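Local coordinates for protein endo-arabinase (Bacteroides thetaiotaomicron, PDB 5C0P) that probably hydrolyses O-glycosyl bonds of arabinan as a five-bladed beta-propeller glycosidase of family 43 that carries bound magnesium, at residues F17-P20 with V21-R25. Sequence-based numbering, arbitrary orientation.
Sequences FTIP and VSSLR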
loop_
_atom_site.group_PDB
_atom_site.type_symbol
_atom_site.label_atom_id
_atom_site.label_comp_id
_atom_site.label_asym_id
_atom_site.label_seq_id
_atom_site.Cartn_x
_atom_site.Cartn_y
_atom_site.Cartn_z
ATOM N N PHE A 17 -2.028 16.872 20.789
ATOM C CA PHE A 17 -2.566 15.932 19.824
ATOM C C PHE A 17 -4.059 15.860 20.080
ATOM O O PHE A 17 -4.507 15.168 20.993
ATOM C CB PHE A 17 -1.920 14.560 20.020
ATOM C CG PHE A 17 -0.434 14.541 19.762
ATOM C CD1 PHE A 17 0.070 13.976 18.607
ATOM C CD2 PHE A 17 0.457 15.091 20.677
ATOM C CE1 PHE A 17 1.436 13.950 18.365
ATOM C CE2 PHE A 17 1.818 15.077 20.436
ATOM C CZ PHE A 17 2.309 14.507 19.281
ATOM N N THR A 18 -4.825 16.589 19.279
ATOM C CA THR A 18 -6.236 16.828 19.589
ATOM C C THR A 18 -7.224 16.157 18.639
ATOM O O THR A 18 -8.438 16.268 18.828
ATOM C CB THR A 18 -6.549 18.337 19.624
ATOM O OG1 THR A 18 -6.327 18.902 18.327
ATOM C CG2 THR A 18 -5.664 19.044 20.641
ATOM N N ILE A 19 -6.710 15.473 17.624
ATOM C CA ILE A 19 -7.557 14.840 16.618
ATOM C C ILE A 19 -7.771 13.372 16.967
ATOM O O ILE A 19 -6.837 12.571 16.880
ATOM C CB ILE A 19 -6.926 14.935 15.223
ATOM C CG1 ILE A 19 -6.691 16.399 14.847
ATOM C CG2 ILE A 19 -7.818 14.269 14.185
ATOM C CD1 ILE A 19 -5.745 16.582 13.673
ATOM N N PRO A 20 -9.001 13.010 17.360
ATOM C CA PRO A 20 -9.226 11.606 17.728
ATOM C C PRO A 20 -9.158 10.703 16.503
ATOM O O PRO A 20 -9.631 11.094 15.429
ATOM C CB PRO A 20 -10.658 11.613 18.289
ATOM C CG PRO A 20 -10.995 13.061 18.533
ATOM C CD PRO A 20 -10.208 13.837 17.539
ATOM N N VAL A 21 -8.590 9.508 16.655
ATOM C CA VAL A 21 -8.488 8.574 15.532
ATOM C C VAL A 21 -9.873 8.273 14.924
ATOM O O VAL A 21 -9.994 8.095 13.711
ATOM C CB VAL A 21 -7.720 7.281 15.939
ATOM C CG1 VAL A 21 -8.472 6.508 17.031
ATOM C CG2 VAL A 21 -7.422 6.404 14.721
ATOM N N SER A 22 -10.911 8.281 15.755
ATOM C CA SER A 22 -12.266 7.992 15.286
ATOM C C SER A 22 -12.799 9.071 14.332
ATOM O O SER A 22 -13.748 8.831 13.580
ATOM C CB SER A 22 -13.216 7.812 16.470
ATOM O OG SER A 22 -13.266 8.986 17.260
ATOM N N SER A 23 -12.178 10.250 14.349
ATOM C CA SER A 23 -12.651 11.368 13.533
ATOM C C SER A 23 -11.963 11.432 12.170
ATOM O O SER A 23 -12.361 12.214 11.300
ATOM C CB SER A 23 -12.446 12.692 14.273
ATOM O OG SER A 23 -11.101 13.117 14.138
ATOM N N LEU A 24 -10.926 10.620 11.982
ATOM C CA LEU A 24 -10.185 10.637 10.729
ATOM C C LEU A 24 -11.048 10.097 9.596
ATOM O O LEU A 24 -11.747 9.099 9.757
ATOM C CB LEU A 24 -8.903 9.808 10.842
ATOM C CG LEU A 24 -7.880 10.328 11.855
ATOM C CD1 LEU A 24 -6.665 9.412 11.907
ATOM C CD2 LEU A 24 -7.467 11.747 11.505
ATOM N N ARG A 25 -11.023 10.789 8.461
ATOM C CA ARG A 25 -11.733 10.376 7.257
ATOM C C ARG A 25 -10.736 10.341 6.108
ATOM O O ARG A 25 -10.317 11.379 5.597
ATOM C CB ARG A 25 -12.882 11.345 6.957
ATOM C CG ARG A 25 -13.978 11.326 7.999
ATOM C CD ARG A 25 -14.690 9.980 8.025
ATOM N NE ARG A 25 -15.754 9.944 9.029
ATOM C CZ ARG A 25 -15.570 9.626 10.308
ATOM N NH1 ARG A 25 -16.603 9.621 11.140
ATOM N NH2 ARG A 25 -14.360 9.313 10.767
#
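S23 reaches back to P20 just where the chain leaves strand 19-20 and curls into a 3-10 turn. The CA–CB bond of S23 points back toward P20, and CB lies 3.4 Å from P20 O. Rotation about that bond (chi1 81°) sets the hydroxyl between the backbone N and carbonyl carbon of S23, and OG donates to P20 O at 2.8 Å, lying in the carbonyl plane. The same OG touches two carbons: P20 CD at 3.6 Å and I19 CG2 at 3.5 Å. S23 N also donates to P20 O, at 2.9 Å, but from above the carbonyl plane, 53° out of it. One carbonyl oxygen thus takes both the main-chain and the hydroxyl hydrogen of a single residue three positions on, which fastens the start of the 3-10 turn from two directions. I19 CG2 meets L24 CD2 at 3.7 Å, the two side chains crossing at about a right angle. R25 folds back so that NH2 bonds to both S22 O (2.9 Å) and L24 O, each close to the guanidinium plane. The turn follows the outermost strand of a propeller blade: I19 and V21 make backbone bonds to W61 and S59, T18 and I19 form a classic beta bulge opposite W61, and the buried L24 side chain touches W61, Y53 and L42, and also P286 of strand 285-290.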